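PDB 3F8T: predicted ATPase involved in replication control, Cdc46/Mcm family from Methanopyrus kandleri AV19, which probably binds ATP and single-stranded DNA as a homologue of the MCM replicative helicase. Local coordinates for residues T207-A211 with P394-L399; A459-A463 with D475-A479. The protein carries 2 engineered substitutions. The contacts are given in a common frame with arbitrary orientation. Numbering follows the deposited sequence.

Overall arrangement
Both contacts pack helix against helix, contact 1 within the MCM P-loop domain and contact 2 within the AAA-lid domain, and they use four different helices. Contact 1 joins helix 204-212 to the start of helix 396-409 and is partly buried, with the exposed Pro394 at its edge. Contact 2 joins helices 449-465 and 473-489, close neighbours in sequence, and is buried. Contact 1 spans 182 intervening residues, contact 2 only 11. Contact 1 adds a tyrosine-to-backbone hydrogen bond to its apolar packing. Contact 2 has small alanines, a histidine under an isoleucine, and an aspartate whose polar partners lie outside its segments. Their centres are about 19 Å apart and they do not touch.

Contact 1: T207-A211 with P394-L399; sequences TFARA and PSYTLL
This is a mostly apolar helix-to-helix contact, closed by one hydrogen bond, between helix 204-212 and the first turn of helix 396-409. It brings together early and late parts of the MCM P-loop domain, 183 residues apart in sequence. Residues 207-211 are helical, with Ala211 N bonded to Thr207 O at 3.0 Å. Ser395 is the N-cap residue, and Leu399 N bonds to Ser395 O at 3.0 Å. The nearest CA pairs are Thr207 with Pro394 (7.9 Å), Phe208 with Leu399 (7.5 Å) and Ala211 with Tyr396 (8.2 Å). Leu399, chi1 m and chi2 t, points toward helix 204-212. Its CD2 lies over one face of the Phe208 ring, 4.2 Å from the centroid, a CH-pi contact. Its CD1 is 3.7 Å from Ala211 CB. Leu399 thus fills the space between Phe208 and Ala211. Thr207 CG2 meets Pro394 CD at 3.3 Å, while Thr207 OG1 bonds to Asp203 O, just before its helix. Tyr396, chi1 m, reaches across so that its OH donates to Ala211 O at 2.7 Å. Its CE2 also packs on Ala211 CB at 3.9 Å. The tyrosine thus ties a helix carbonyl to the other helix. Around the contact, His257 of helix 248-261 also bonds to Ala211 O and meets the Tyr396 ring. Phe208 packs on Ala226 of helix 219-229, and Leu398 rests on helix 190-201.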
loop_
_atom_site.group_PDB
_atom_site.type_symbol
_atom_site.label_atom_id
_atom_site.label_comp_id
_atom_site.label_asym_id
_atom_site.label_seq_id
_atom_site.Cartn_x
_atom_site.Cartn_y
_atom_site.Cartn_z
ATOM N N THR A 207 -17.663 15.935 -0.309
ATOM C CA THR A 207 -17.798 14.996 -1.419
ATOM C C THR A 207 -17.400 13.568 -1.028
ATOM O O THR A 207 -18.154 12.620 -1.284
ATOM C CB THR A 207 -16.977 15.476 -2.620
ATOM O OG1 THR A 207 -17.428 16.783 -2.991
ATOM C CG2 THR A 207 -17.140 14.547 -3.783
ATOM N N PHE A 208 -16.212 13.404 -0.436
ATOM C CA PHE A 208 -15.749 12.081 -0.040
ATOM C C PHE A 208 -16.614 11.503 1.076
ATOM O O PHE A 208 -16.925 10.316 1.053
ATOM C CB PHE A 208 -14.272 12.116 0.391
ATOM C CG PHE A 208 -13.299 11.977 -0.733
ATOM C CD1 PHE A 208 -12.810 13.103 -1.393
ATOM C CD2 PHE A 208 -12.858 10.709 -1.135
ATOM C CE1 PHE A 208 -11.870 12.964 -2.431
ATOM C CE2 PHE A 208 -11.929 10.559 -2.163
ATOM C CZ PHE A 208 -11.448 11.692 -2.827
ATOM N N ALA A 209 -17.033 12.351 2.022
ATOM C CA ALA A 209 -17.850 11.933 3.166
ATOM C C ALA A 209 -19.186 11.352 2.711
ATOM O O ALA A 209 -19.637 10.328 3.207
ATOM C CB ALA A 209 -18.085 13.120 4.118
ATOM N N ARG A 210 -19.814 12.019 1.753
ATOM C CA ARG A 210 -21.080 11.551 1.197
ATOM C C ARG A 210 -20.905 10.304 0.344
ATOM O O ARG A 210 -21.769 9.416 0.337
ATOM C CB ARG A 210 -21.767 12.665 0.407
ATOM C CG ARG A 210 -22.715 13.493 1.275
ATOM C CD ARG A 210 -22.294 14.930 1.393
ATOM N NE ARG A 210 -23.290 15.755 2.088
ATOM C CZ ARG A 210 -23.437 15.810 3.412
ATOM N NH1 ARG A 210 -24.362 16.602 3.946
ATOM N NH2 ARG A 210 -22.665 15.073 4.208
ATOM N N ALA A 211 -19.777 10.211 -0.355
ATOM C CA ALA A 211 -19.469 9.006 -1.110
ATOM C C ALA A 211 -19.385 7.802 -0.177
ATOM O O ALA A 211 -19.909 6.737 -0.486
ATOM C CB ALA A 211 -18.168 9.176 -1.881
ATOM N N PRO A 394 -19.161 12.475 -7.446
ATOM C CA PRO A 394 -18.644 12.101 -8.760
ATOM C C PRO A 394 -18.298 10.625 -8.856
ATOM O O PRO A 394 -18.575 9.846 -7.937
ATOM C CB PRO A 394 -17.368 12.952 -8.904
ATOM C CG PRO A 394 -17.155 13.632 -7.581
ATOM C CD PRO A 394 -18.109 13.043 -6.594
ATOM N N SER A 395 -17.717 10.262 -9.992
ATOM C CA SER A 395 -17.209 8.937 -10.260
ATOM C C SER A 395 -16.284 8.432 -9.152
ATOM O O SER A 395 -15.421 9.175 -8.680
ATOM C CB SER A 395 -16.412 8.985 -11.556
ATOM O OG SER A 395 -15.809 7.742 -11.807
ATOM N N TYR A 396 -16.444 7.169 -8.763
ATOM C CA TYR A 396 -15.497 6.549 -7.830
ATOM C C TYR A 396 -14.099 6.431 -8.449
ATOM O O TYR A 396 -13.082 6.458 -7.744
ATOM C CB TYR A 396 -16.022 5.202 -7.318
ATOM C CG TYR A 396 -17.027 5.386 -6.215
ATOM C CD1 TYR A 396 -18.391 5.259 -6.449
ATOM C CD2 TYR A 396 -16.613 5.757 -4.948
ATOM C CE1 TYR A 396 -19.314 5.457 -5.421
ATOM C CE2 TYR A 396 -17.520 5.966 -3.933
ATOM C CZ TYR A 396 -18.861 5.817 -4.173
ATOM O OH TYR A 396 -19.733 6.036 -3.138
ATOM N N THR A 397 -14.055 6.301 -9.770
ATOM C CA THR A 397 -12.786 6.325 -10.506
ATOM C C THR A 397 -12.037 7.630 -10.246
ATOM O O THR A 397 -10.861 7.607 -9.892
ATOM C CB THR A 397 -13.000 6.109 -12.017
ATOM O OG1 THR A 397 -13.506 4.784 -12.231
ATOM C CG2 THR A 397 -11.693 6.266 -12.772
ATOM N N LEU A 398 -12.730 8.754 -10.404
ATOM C CA LEU A 398 -12.148 10.056 -10.153
ATOM C C LEU A 398 -11.727 10.173 -8.694
ATOM O O LEU A 398 -10.578 10.509 -8.416
ATOM C CB LEU A 398 -13.104 11.201 -10.539
ATOM C CG LEU A 398 -12.589 12.616 -10.194
ATOM C CD1 LEU A 398 -11.429 13.057 -11.079
ATOM C CD2 LEU A 398 -13.688 13.692 -10.170
ATOM N N LEU A 399 -12.645 9.865 -7.780
ATOM C CA LEU A 399 -12.366 9.953 -6.343
ATOM C C LEU A 399 -11.136 9.142 -5.941
ATOM O O LEU A 399 -10.279 9.628 -5.196
ATOM C CB LEU A 399 -13.585 9.502 -5.526
ATOM C CG LEU A 399 -14.838 10.387 -5.640
ATOM C CD1 LEU A 399 -15.943 9.900 -4.693
ATOM C CD2 LEU A 399 -14.508 11.836 -5.379
#

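Contact 2: A459-A463 with D475-A479; sequences AKAHA and DVDIA
Ile478 lays its CD1 over one face of the His462 ring, 3.5 Å from the ring centroid and 23° off the normal, a CH-pi contact. The two residues belong to a helical hairpin in the MCM AAA-lid domain: helix 449-465, a short link through strand 470-471, then helix 473-489. Both segments are regular helix. Ala463 N bonds to Ala459 O at 3.0 Å, and Ala479 N bonds to Asp475 O at 3.1 Å. The short axes approach to 8.2 Å and cross at a signed angle of 124°, so the helices run obliquely antiparallel. The closest CA pair is Ala459 with Asp475, 4.7 Å apart. Alanine makes such a close approach possible. Ala459 CB is 4.0 Å from Ala479 CB and 4.2 Å from Val476 CG2, and Ala459 N is 3.5 Å from Ala479 CB. His462, chi1 t and chi2 69°, points toward helix 473-489. Ile478 has chi1 m and chi2 t, and its CD1 is 3.2 Å from His462 NE2. Asp475, chi1 m, points toward helix 449-465. Its OD2 accepts a hydrogen bond from Glu472 N and forms a salt bridge with Arg466, so the acid is satisfied from the link between the helices. Val471 packs on Ala459 and Ala463, and helix 417-439 lies against Val476. Asp475 CB sits 3.4 Å from the backbone oxygen Ala459 O.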
loop_
_atom_site.group_PDB
_atom_site.type_symbol
_atom_site.label_atom_id
_atom_site.label_comp_id
_atom_site.label_asym_id
_atom_site.label_seq_id
_atom_site.Cartn_x
_atom_site.Cartn_y
_atom_site.Cartn_z
ATOM N N ALA A 459 -5.719 17.072 10.587
ATOM C CA ALA A 459 -5.455 18.332 9.867
ATOM C C ALA A 459 -4.512 18.150 8.670
ATOM O O ALA A 459 -4.725 18.755 7.614
ATOM C CB ALA A 459 -4.923 19.396 10.817
ATOM N N LYS A 460 -3.471 17.334 8.844
ATOM C CA LYS A 460 -2.577 16.968 7.745
ATOM C C LYS A 460 -3.368 16.247 6.637
ATOM O O LYS A 460 -3.195 16.534 5.450
ATOM C CB LYS A 460 -1.430 16.092 8.258
ATOM C CG LYS A 460 -0.392 16.843 9.157
ATOM C CD LYS A 460 0.708 15.874 9.636
ATOM C CE LYS A 460 1.886 16.598 10.307
ATOM N NZ LYS A 460 2.760 15.593 11.026
ATOM N N ALA A 461 -4.231 15.305 7.030
ATOM C CA ALA A 461 -5.077 14.608 6.058
ATOM C C ALA A 461 -5.951 15.566 5.259
ATOM O O ALA A 461 -6.065 15.439 4.024
ATOM C CB ALA A 461 -5.930 13.533 6.745
ATOM N N HIS A 462 -6.540 16.557 5.936
ATOM C CA HIS A 462 -7.364 17.519 5.231
ATOM C C HIS A 462 -6.512 18.392 4.286
ATOM O O HIS A 462 -6.955 18.747 3.192
ATOM C CB HIS A 462 -8.205 18.376 6.174
ATOM C CG HIS A 462 -9.152 19.280 5.447
ATOM N ND1 HIS A 462 -10.246 18.804 4.754
ATOM C CD2 HIS A 462 -9.133 20.617 5.247
ATOM C CE1 HIS A 462 -10.881 19.815 4.184
ATOM N NE2 HIS A 462 -10.224 20.926 4.466
ATOM N N ALA A 463 -5.287 18.725 4.697
ATOM C CA ALA A 463 -4.395 19.485 3.808
ATOM C C ALA A 463 -4.060 18.657 2.554
ATOM O O ALA A 463 -4.049 19.187 1.437
ATOM C CB ALA A 463 -3.127 19.937 4.550
ATOM N N ASP A 475 -7.719 23.769 8.455
ATOM C CA ASP A 475 -7.545 22.306 8.555
ATOM C C ASP A 475 -7.588 21.854 10.015
ATOM O O ASP A 475 -8.089 20.771 10.319
ATOM C CB ASP A 475 -6.217 21.834 7.935
ATOM C CG ASP A 475 -6.041 22.269 6.476
ATOM O OD1 ASP A 475 -7.006 22.174 5.687
ATOM O OD2 ASP A 475 -4.925 22.706 6.112
ATOM N N VAL A 476 -7.008 22.668 10.898
ATOM C CA VAL A 476 -6.991 22.378 12.326
ATOM C C VAL A 476 -8.411 22.413 12.872
ATOM O O VAL A 476 -8.798 21.541 13.642
ATOM C CB VAL A 476 -6.064 23.334 13.113
ATOM C CG1 VAL A 476 -6.222 23.085 14.622
ATOM C CG2 VAL A 476 -4.597 23.096 12.702
ATOM N N ASP A 477 -9.185 23.397 12.426
ATOM C CA ASP A 477 -10.555 23.587 12.875
ATOM C C ASP A 477 -11.440 22.394 12.523
ATOM O O ASP A 477 -12.265 21.950 13.336
ATOM C CB ASP A 477 -11.135 24.875 12.275
ATOM C CG ASP A 477 -10.611 26.128 12.964
ATOM O OD1 ASP A 477 -9.878 26.013 13.970
ATOM O OD2 ASP A 477 -10.949 27.230 12.498
ATOM N N ILE A 478 -11.283 21.895 11.305
ATOM C CA ILE A 478 -12.054 20.740 10.851
ATOM C C ILE A 478 -11.695 19.491 11.661
ATOM O O ILE A 478 -12.575 18.759 12.121
ATOM C CB ILE A 478 -11.815 20.486 9.353
ATOM C CG1 ILE A 478 -12.542 21.532 8.518
ATOM C CG2 ILE A 478 -12.241 19.049 8.955
ATOM C CD1 ILE A 478 -12.058 21.561 7.058
ATOM N N ALA A 479 -10.393 19.254 11.808
ATOM C CA ALA A 479 -9.854 18.164 12.634
ATOM C C ALA A 479 -10.365 18.213 14.095
ATOM O O ALA A 479 -10.841 17.207 14.643
ATOM C CB ALA A 479 -8.340 18.217 12.597
#